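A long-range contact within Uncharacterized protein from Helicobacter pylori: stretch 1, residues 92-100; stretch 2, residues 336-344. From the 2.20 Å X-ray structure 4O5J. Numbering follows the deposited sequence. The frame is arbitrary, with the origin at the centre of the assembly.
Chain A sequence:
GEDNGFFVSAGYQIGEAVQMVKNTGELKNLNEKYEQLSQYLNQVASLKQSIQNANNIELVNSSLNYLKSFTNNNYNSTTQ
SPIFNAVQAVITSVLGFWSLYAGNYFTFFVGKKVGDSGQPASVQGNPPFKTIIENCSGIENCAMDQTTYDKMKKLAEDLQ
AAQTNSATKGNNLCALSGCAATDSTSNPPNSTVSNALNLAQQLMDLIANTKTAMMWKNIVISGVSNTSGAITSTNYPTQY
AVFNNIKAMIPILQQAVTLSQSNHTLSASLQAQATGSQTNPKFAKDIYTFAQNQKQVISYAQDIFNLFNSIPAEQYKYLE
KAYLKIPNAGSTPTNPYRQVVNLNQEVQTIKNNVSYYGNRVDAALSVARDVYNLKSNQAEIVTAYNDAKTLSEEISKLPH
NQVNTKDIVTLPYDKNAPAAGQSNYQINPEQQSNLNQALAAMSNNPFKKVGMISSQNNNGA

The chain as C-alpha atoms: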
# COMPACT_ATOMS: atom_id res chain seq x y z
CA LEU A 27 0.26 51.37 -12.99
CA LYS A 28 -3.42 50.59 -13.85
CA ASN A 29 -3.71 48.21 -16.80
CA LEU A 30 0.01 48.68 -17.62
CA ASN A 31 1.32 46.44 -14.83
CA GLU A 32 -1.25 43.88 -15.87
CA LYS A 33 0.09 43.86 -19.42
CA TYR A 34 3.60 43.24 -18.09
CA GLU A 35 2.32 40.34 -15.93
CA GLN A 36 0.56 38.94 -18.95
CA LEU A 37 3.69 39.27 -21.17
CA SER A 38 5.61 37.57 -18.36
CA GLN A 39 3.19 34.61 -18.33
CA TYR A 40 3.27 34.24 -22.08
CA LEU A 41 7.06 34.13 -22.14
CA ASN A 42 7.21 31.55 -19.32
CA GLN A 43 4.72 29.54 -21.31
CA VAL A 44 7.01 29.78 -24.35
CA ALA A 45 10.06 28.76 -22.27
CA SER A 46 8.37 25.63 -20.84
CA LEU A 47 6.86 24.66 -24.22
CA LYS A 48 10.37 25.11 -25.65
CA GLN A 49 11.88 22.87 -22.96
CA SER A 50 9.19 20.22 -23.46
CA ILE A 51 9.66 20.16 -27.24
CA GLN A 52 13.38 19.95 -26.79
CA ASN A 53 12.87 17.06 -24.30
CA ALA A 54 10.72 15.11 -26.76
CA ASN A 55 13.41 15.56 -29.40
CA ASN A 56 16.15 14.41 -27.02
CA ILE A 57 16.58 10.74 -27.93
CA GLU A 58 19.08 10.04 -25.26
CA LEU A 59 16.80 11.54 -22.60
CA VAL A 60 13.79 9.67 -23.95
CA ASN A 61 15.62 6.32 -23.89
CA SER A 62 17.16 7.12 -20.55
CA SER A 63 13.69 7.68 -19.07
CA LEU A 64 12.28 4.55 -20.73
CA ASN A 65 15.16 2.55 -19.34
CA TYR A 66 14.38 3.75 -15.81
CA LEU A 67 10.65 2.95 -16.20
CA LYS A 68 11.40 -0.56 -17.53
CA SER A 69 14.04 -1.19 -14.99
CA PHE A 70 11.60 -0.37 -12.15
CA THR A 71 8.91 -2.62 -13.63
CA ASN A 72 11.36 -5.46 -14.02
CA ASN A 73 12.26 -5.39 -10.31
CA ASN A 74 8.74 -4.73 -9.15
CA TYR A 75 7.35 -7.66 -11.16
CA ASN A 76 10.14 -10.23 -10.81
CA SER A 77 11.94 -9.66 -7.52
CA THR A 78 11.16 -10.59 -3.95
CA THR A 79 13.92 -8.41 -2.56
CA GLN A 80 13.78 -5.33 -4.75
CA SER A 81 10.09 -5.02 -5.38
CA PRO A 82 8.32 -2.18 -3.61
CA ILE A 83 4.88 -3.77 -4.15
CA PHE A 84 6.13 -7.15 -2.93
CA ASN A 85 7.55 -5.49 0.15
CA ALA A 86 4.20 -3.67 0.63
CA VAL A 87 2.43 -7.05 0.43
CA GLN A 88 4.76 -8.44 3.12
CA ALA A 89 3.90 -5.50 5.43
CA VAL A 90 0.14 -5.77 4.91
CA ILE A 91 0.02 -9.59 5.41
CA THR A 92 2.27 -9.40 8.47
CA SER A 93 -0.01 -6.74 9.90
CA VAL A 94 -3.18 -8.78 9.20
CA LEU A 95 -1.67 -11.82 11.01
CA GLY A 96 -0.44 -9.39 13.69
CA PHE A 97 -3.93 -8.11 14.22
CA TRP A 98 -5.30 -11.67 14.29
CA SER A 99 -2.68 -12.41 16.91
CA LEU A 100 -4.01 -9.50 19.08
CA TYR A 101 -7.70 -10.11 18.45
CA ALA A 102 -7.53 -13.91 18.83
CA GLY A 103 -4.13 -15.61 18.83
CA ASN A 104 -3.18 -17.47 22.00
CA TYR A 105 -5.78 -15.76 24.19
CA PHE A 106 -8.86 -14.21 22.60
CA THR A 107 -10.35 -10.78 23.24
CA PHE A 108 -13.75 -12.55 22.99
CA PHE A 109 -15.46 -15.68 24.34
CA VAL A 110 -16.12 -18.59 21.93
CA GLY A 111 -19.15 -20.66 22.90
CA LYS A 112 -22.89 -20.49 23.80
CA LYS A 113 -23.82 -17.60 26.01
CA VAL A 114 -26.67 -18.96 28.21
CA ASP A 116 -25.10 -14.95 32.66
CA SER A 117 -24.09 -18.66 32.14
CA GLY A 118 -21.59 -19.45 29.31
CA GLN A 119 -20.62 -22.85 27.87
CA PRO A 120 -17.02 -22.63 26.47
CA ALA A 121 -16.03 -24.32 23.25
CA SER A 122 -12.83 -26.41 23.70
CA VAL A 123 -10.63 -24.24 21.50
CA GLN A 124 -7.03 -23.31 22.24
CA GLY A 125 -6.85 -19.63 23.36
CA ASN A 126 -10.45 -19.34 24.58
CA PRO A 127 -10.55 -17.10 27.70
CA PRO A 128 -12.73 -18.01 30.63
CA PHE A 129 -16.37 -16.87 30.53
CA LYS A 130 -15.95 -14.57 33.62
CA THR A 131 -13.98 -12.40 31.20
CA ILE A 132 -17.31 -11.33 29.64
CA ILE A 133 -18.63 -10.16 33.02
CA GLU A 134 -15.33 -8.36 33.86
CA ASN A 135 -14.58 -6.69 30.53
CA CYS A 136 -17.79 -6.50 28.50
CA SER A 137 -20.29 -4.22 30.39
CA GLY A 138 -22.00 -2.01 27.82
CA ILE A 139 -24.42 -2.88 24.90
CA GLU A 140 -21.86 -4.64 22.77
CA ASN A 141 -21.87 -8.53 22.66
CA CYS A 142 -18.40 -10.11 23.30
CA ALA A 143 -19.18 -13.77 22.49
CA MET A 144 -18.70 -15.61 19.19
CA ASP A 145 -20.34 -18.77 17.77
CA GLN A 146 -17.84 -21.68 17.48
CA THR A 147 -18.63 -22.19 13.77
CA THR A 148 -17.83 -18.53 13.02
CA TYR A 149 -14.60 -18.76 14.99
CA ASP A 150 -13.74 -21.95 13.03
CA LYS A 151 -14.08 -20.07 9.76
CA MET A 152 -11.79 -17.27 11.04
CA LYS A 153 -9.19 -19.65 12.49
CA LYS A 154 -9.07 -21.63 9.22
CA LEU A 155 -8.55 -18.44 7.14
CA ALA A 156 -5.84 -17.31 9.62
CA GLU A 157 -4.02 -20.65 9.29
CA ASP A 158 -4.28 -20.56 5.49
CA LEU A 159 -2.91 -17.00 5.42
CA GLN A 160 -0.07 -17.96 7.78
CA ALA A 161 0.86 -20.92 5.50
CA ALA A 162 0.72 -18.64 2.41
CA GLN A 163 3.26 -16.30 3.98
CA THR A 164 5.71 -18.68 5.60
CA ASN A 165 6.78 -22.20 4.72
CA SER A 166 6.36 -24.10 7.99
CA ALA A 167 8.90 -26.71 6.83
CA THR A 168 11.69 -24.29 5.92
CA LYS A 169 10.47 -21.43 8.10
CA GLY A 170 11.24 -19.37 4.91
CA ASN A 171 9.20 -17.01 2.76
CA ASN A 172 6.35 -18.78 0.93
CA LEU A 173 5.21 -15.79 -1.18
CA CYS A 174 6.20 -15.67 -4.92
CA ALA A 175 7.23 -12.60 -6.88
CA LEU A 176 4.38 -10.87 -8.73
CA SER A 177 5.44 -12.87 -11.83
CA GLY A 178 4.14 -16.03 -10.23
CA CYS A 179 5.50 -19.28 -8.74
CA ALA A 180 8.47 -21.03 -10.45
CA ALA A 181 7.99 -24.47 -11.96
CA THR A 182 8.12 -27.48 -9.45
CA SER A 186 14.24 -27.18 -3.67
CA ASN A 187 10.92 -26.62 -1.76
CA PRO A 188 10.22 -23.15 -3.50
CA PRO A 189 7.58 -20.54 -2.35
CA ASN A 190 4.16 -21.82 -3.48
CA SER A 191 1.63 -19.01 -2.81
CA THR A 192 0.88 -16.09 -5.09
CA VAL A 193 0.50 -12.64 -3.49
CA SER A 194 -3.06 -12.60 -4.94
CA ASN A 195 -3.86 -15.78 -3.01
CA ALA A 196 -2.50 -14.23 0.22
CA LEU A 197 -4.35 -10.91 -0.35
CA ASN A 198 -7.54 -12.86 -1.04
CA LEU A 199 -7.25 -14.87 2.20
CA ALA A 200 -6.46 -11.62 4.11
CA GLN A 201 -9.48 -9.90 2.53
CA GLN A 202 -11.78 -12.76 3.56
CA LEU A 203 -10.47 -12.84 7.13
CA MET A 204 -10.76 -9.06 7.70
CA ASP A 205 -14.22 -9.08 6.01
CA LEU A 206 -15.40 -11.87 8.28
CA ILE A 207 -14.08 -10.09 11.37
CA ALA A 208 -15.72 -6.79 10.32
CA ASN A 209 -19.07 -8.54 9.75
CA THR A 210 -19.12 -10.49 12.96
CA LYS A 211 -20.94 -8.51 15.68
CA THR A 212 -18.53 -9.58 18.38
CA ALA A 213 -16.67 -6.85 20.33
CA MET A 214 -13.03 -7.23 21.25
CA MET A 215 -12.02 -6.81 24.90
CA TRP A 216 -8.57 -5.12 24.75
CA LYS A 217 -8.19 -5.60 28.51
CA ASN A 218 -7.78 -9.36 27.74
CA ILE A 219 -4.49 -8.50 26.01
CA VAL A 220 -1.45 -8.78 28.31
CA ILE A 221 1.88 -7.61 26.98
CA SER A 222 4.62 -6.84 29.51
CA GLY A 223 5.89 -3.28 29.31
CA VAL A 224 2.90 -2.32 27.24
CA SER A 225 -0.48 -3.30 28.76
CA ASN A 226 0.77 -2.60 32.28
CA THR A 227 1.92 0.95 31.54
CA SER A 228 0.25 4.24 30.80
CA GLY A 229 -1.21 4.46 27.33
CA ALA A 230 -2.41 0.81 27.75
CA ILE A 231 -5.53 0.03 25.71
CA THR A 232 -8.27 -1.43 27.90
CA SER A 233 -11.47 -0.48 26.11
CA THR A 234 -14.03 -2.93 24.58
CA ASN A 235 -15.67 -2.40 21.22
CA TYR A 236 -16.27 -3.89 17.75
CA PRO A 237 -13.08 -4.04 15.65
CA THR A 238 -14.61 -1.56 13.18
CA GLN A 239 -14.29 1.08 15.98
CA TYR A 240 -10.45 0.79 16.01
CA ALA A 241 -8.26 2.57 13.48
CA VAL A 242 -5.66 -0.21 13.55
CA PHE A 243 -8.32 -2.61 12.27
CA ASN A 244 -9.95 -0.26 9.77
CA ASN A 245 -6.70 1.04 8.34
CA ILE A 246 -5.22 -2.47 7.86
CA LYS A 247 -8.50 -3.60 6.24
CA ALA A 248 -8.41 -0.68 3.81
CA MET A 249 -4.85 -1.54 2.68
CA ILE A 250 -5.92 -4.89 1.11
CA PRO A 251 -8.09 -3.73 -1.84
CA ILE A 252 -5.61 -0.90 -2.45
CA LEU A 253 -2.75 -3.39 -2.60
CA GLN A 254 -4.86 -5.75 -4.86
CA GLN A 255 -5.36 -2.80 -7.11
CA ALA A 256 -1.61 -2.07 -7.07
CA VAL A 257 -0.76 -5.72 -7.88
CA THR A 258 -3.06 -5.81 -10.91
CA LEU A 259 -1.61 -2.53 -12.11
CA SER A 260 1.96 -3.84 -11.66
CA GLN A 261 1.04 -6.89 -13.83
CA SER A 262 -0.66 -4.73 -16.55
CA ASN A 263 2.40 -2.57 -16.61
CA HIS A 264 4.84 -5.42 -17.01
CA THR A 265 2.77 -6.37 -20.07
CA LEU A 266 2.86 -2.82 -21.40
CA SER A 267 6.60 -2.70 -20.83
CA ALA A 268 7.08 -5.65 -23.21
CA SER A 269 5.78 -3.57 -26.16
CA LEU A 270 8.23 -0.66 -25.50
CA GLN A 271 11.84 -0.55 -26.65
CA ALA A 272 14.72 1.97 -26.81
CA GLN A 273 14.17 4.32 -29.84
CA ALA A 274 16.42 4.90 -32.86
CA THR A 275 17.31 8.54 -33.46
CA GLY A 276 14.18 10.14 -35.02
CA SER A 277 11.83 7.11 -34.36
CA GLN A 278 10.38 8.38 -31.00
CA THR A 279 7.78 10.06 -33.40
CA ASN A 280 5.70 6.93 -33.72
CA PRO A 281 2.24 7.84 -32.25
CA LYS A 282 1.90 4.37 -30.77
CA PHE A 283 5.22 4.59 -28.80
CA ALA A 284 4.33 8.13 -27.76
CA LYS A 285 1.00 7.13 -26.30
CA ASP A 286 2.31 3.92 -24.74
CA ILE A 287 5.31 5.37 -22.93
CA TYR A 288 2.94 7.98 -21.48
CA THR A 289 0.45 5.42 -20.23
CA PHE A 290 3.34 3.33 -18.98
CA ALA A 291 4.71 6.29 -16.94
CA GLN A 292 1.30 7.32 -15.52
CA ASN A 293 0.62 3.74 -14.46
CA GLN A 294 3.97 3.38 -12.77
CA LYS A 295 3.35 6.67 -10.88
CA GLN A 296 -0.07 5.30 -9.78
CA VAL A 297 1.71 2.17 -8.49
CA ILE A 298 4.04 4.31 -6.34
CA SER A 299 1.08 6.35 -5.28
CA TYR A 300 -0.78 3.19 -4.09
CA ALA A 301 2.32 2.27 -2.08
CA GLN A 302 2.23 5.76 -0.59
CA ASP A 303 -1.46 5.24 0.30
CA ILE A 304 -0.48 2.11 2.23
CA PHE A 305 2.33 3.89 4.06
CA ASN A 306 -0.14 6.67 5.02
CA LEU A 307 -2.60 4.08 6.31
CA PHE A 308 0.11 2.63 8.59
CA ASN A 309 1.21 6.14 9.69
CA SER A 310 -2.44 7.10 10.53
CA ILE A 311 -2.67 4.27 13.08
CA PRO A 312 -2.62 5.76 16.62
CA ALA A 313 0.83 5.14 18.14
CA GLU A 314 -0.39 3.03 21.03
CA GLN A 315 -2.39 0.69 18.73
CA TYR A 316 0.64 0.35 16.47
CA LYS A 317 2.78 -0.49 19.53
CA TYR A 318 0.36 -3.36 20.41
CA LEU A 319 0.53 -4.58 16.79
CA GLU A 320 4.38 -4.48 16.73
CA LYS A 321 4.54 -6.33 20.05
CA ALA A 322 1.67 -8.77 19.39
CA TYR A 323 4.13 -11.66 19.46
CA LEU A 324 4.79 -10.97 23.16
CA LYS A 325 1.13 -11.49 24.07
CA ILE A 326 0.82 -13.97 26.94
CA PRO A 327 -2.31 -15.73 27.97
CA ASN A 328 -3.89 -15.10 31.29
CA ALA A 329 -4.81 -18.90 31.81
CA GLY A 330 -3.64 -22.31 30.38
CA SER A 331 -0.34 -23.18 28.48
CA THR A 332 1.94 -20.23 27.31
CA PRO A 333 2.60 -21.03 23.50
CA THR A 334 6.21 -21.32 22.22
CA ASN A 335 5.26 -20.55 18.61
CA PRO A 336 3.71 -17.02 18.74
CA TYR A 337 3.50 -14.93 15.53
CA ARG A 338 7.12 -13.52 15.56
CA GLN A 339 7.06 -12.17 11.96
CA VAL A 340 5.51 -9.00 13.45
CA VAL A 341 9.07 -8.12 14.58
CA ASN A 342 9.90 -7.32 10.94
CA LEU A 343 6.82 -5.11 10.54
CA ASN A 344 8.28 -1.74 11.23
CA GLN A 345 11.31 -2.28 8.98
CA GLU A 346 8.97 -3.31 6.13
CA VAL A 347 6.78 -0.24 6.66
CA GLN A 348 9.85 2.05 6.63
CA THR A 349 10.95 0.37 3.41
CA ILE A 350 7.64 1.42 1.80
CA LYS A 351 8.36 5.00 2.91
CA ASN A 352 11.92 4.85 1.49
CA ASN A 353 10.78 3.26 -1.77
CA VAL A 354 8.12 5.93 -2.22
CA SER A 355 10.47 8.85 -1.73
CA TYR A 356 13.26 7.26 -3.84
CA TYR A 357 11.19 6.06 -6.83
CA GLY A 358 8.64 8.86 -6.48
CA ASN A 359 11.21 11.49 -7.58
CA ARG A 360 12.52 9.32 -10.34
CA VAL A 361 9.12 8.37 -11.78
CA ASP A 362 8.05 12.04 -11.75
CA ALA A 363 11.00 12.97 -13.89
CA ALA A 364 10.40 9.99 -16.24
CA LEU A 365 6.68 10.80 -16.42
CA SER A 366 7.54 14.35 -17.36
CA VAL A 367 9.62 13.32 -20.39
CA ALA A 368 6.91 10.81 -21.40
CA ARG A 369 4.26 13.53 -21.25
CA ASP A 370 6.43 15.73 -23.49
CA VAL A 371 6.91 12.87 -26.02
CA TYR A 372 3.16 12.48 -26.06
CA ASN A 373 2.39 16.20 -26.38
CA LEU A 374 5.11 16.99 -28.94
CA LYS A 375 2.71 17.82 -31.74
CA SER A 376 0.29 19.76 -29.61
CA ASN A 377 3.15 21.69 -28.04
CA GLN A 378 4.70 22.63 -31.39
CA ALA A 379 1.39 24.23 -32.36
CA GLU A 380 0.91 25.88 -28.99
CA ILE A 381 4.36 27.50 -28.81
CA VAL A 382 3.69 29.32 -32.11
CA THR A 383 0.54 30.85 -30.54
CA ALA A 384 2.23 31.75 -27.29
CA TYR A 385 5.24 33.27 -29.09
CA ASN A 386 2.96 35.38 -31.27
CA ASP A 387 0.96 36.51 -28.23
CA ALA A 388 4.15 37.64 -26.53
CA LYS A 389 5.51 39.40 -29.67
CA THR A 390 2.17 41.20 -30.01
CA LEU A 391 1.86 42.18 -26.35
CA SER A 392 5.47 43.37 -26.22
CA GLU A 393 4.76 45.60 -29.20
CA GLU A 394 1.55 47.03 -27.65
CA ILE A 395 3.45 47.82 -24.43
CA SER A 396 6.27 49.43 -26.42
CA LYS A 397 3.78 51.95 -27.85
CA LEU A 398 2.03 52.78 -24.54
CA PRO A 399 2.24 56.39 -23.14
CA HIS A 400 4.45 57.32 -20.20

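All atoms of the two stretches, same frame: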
# COMPACT_ATOMS: atom_id res chain seq x y z
N THR A 92 1.73 -9.36 7.12
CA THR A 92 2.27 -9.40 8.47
C THR A 92 1.35 -8.65 9.45
O THR A 92 1.11 -9.10 10.58
CB THR A 92 3.63 -8.75 8.51
OG1 THR A 92 4.53 -9.51 7.69
CG2 THR A 92 4.16 -8.73 9.93
N SER A 93 0.79 -7.52 9.00
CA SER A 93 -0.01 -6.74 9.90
C SER A 93 -1.41 -7.40 10.10
O SER A 93 -2.00 -7.34 11.19
CB SER A 93 -0.04 -5.27 9.46
OG SER A 93 -0.82 -5.14 8.35
N VAL A 94 -1.94 -8.03 9.05
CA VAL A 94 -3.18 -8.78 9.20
C VAL A 94 -3.00 -9.93 10.20
O VAL A 94 -3.83 -10.15 11.10
CB VAL A 94 -3.67 -9.35 7.83
CG1 VAL A 94 -4.81 -10.35 8.06
CG2 VAL A 94 -4.10 -8.23 6.89
N LEU A 95 -1.91 -10.69 10.07
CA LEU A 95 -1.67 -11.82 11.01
C LEU A 95 -1.32 -11.25 12.39
O LEU A 95 -1.58 -11.85 13.41
CB LEU A 95 -0.54 -12.71 10.49
CG LEU A 95 -0.96 -13.56 9.28
CD1 LEU A 95 0.25 -14.26 8.62
CD2 LEU A 95 -2.02 -14.58 9.74
N GLY A 96 -0.71 -10.06 12.43
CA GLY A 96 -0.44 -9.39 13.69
C GLY A 96 -1.73 -9.01 14.37
O GLY A 96 -1.89 -9.23 15.57
N PHE A 97 -2.65 -8.44 13.62
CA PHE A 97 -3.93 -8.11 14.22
C PHE A 97 -4.65 -9.37 14.72
O PHE A 97 -5.22 -9.41 15.82
CB PHE A 97 -4.82 -7.32 13.27
CG PHE A 97 -6.14 -7.00 13.88
CD1 PHE A 97 -6.28 -5.93 14.74
CD2 PHE A 97 -7.24 -7.84 13.68
CE1 PHE A 97 -7.50 -5.65 15.34
CE2 PHE A 97 -8.46 -7.58 14.28
CZ PHE A 97 -8.60 -6.48 15.11
N TRP A 98 -4.66 -10.40 13.88
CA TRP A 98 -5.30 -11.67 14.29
C TRP A 98 -4.71 -12.15 15.59
O TRP A 98 -5.40 -12.63 16.51
CB TRP A 98 -5.09 -12.74 13.19
CG TRP A 98 -5.52 -14.05 13.71
CD1 TRP A 98 -4.72 -15.04 14.19
CD2 TRP A 98 -6.90 -14.50 13.87
NE1 TRP A 98 -5.50 -16.11 14.61
CE2 TRP A 98 -6.83 -15.83 14.43
CE3 TRP A 98 -8.15 -13.94 13.62
CZ2 TRP A 98 -7.98 -16.58 14.72
CZ3 TRP A 98 -9.30 -14.69 13.89
CH2 TRP A 98 -9.20 -16.00 14.44
N SER A 99 -3.40 -12.03 15.69
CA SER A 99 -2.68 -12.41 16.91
C SER A 99 -3.18 -11.62 18.14
O SER A 99 -3.34 -12.20 19.25
CB SER A 99 -1.21 -12.18 16.69
OG SER A 99 -0.52 -12.67 17.78
N LEU A 100 -3.49 -10.32 17.97
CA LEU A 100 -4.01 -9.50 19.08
C LEU A 100 -5.43 -9.88 19.41
O LEU A 100 -5.79 -10.12 20.58
CB LEU A 100 -3.99 -8.00 18.72
CG LEU A 100 -2.66 -7.31 18.66
CD1 LEU A 100 -2.88 -5.85 18.18
CD2 LEU A 100 -1.94 -7.37 20.04
N PRO A 336 4.57 -18.19 19.01
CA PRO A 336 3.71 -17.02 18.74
C PRO A 336 4.02 -16.46 17.35
O PRO A 336 5.03 -16.88 16.76
CB PRO A 336 4.13 -16.00 19.82
CG PRO A 336 5.57 -16.38 20.14
CD PRO A 336 5.60 -17.90 20.02
N TYR A 337 3.20 -15.55 16.82
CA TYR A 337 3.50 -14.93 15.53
C TYR A 337 4.65 -13.88 15.58
O TYR A 337 4.39 -12.69 15.77
CB TYR A 337 2.22 -14.37 14.88
CG TYR A 337 2.45 -13.79 13.54
CD1 TYR A 337 2.77 -14.65 12.47
CD2 TYR A 337 2.35 -12.38 13.32
CE1 TYR A 337 2.99 -14.11 11.21
CE2 TYR A 337 2.57 -11.83 12.03
CZ TYR A 337 2.90 -12.71 10.98
OH TYR A 337 3.12 -12.28 9.64
N ARG A 338 5.91 -14.34 15.40
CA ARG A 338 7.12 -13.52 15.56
C ARG A 338 7.42 -12.60 14.38
O ARG A 338 8.14 -11.60 14.54
CB ARG A 338 8.34 -14.37 15.91
CG ARG A 338 8.28 -14.87 17.36
CD ARG A 338 9.55 -15.55 17.84
NE ARG A 338 10.71 -14.66 17.77
CZ ARG A 338 11.10 -13.82 18.74
NH1 ARG A 338 10.41 -13.72 19.88
NH2 ARG A 338 12.19 -13.08 18.54
N GLN A 339 6.84 -12.92 13.20
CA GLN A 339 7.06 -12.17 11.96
C GLN A 339 6.81 -10.66 12.20
O GLN A 339 7.42 -9.81 11.54
CB GLN A 339 6.15 -12.71 10.80
CG GLN A 339 6.67 -13.97 10.20
CD GLN A 339 7.99 -13.67 9.57
OE1 GLN A 339 8.08 -12.78 8.73
NE2 GLN A 339 9.04 -14.36 10.00
N VAL A 340 5.92 -10.36 13.14
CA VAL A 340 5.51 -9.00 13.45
C VAL A 340 6.74 -8.14 13.89
O VAL A 340 6.66 -6.91 13.98
CB VAL A 340 4.32 -9.03 14.47
CG1 VAL A 340 4.79 -8.79 15.89
CG2 VAL A 340 3.25 -8.03 14.06
N VAL A 341 7.89 -8.79 14.13
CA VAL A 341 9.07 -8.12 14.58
C VAL A 341 9.73 -7.45 13.36
O VAL A 341 10.51 -6.51 13.49
CB VAL A 341 9.99 -9.10 15.35
CG1 VAL A 341 10.93 -9.83 14.40
CG2 VAL A 341 10.74 -8.36 16.39
N ASN A 342 9.41 -7.93 12.17
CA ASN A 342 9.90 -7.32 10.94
C ASN A 342 9.01 -6.21 10.43
O ASN A 342 9.35 -5.57 9.45
CB ASN A 342 10.01 -8.38 9.84
CG ASN A 342 10.94 -9.51 10.26
OD1 ASN A 342 11.98 -9.28 10.86
ND2 ASN A 342 10.55 -10.74 9.98
N LEU A 343 7.86 -6.00 11.09
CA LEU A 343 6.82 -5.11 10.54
C LEU A 343 7.33 -3.68 10.30
O LEU A 343 7.23 -3.14 9.20
CB LEU A 343 5.59 -5.09 11.41
CG LEU A 343 4.52 -4.17 10.91
CD1 LEU A 343 4.14 -4.49 9.45
CD2 LEU A 343 3.30 -4.18 11.83
N ASN A 344 7.90 -3.09 11.33
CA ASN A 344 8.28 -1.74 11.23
C ASN A 344 9.36 -1.48 10.15
O ASN A 344 9.34 -0.46 9.46
CB ASN A 344 8.67 -1.17 12.58
CG ASN A 344 8.79 0.34 12.50
OD1 ASN A 344 9.89 0.87 12.39
ND2 ASN A 344 7.66 1.02 12.40
O HOH W 1 7.20 -10.03 7.78
O HOH W 2 0.49 -15.42 18.30
O HOH W 3 2.19 -11.87 17.02

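Contact between a helical stretch (residues 92-100) and a segment far along the chain (residues 336-344), no two touching residues being closer than 238 in sequence; the segment runs from a loop through a 3-10 turn at 339-341 into another helix. The two bury 371 Å² between them, both sides summed, and no direct hydrogen bond joins them; packing and three bridging waters make the contact.

Aromatic packing centres on Tyr337, which loses more area to the other stretch (103 Å²) than any other residue here. Its CA-to-CB bond points toward the helix, and with chi1 in the t well the ring lies along the helix surface. Leu95 CB sits over one face of this ring, 3.7 Å from the centroid and 22° off the normal, a CH-pi contact; the closest atoms of this pair are Leu95 CB and Tyr337 CZ, at 3.5 Å. Gly96 N approaches the ring obliquely, 3.7 Å from Tyr337 CE2, but its hydrogen is already spent within the helix, on Thr92 O at 2.8 Å. At the far end of the ring Tyr337 OH lies 3.2 Å from Thr92 CA, a van der Waals approach; the hydroxyl finds its hydrogen bond elsewhere in the structure. At the near end, Ser99 OG is 4.3 Å from Tyr337 CB, so this one side chain spans the helix from Thr92 to Ser99, nearly two turns.

Aliphatic packing takes over beyond the tyrosine. The methyl of Thr92 (chi1 m) reaches the 3-10 turn, with Thr92 CG2 3.8 Å from Val340 CA and 3.8 Å from Gln339 O; the same methyl is 4.2 Å from Leu343 CB. The CA-to-CB bond of Leu343 points toward the helix, and its CD2 lies 4.2 Å from Ser93 CB. Gly96 lets Val340 come close to the helix backbone: Gly96 CA and Val340 CG2 are 4.0 Å apart, and a CB built in ideal geometry on Gly96 would fall 2.9 Å from Val340 CG2, a clash. The backbones are near each other here too, with Thr92 CA and Val340 CA separated by 6.0 Å.

Water-mediated contacts supply the polar links. Water 1 donates to both Thr92 OG1 (2.7 Å) and Gln339 OE1 (3.0 Å), joining two side chains that do not bond directly. Two more waters tie Ser99 to the backbone of Tyr337. Water 2 lies 3.0 Å from Ser99 OG and accepts from Tyr337 N at 3.1 Å; water 3 lies 2.9 Å from Ser99 OG and donates to Tyr337 O at 2.7 Å. The serine hydroxyl thus reaches both polar backbone atoms of Tyr337 through solvent.

Within the second stretch, hydrogen bonds close the turn. Asn342 N donates to Gln339 O at 2.8 Å, and a weak side-chain bond runs from Asn342 ND2 to Gln339 OE1 at 3.4 Å. Gln339 OE1 is also the atom to which water 1 donates.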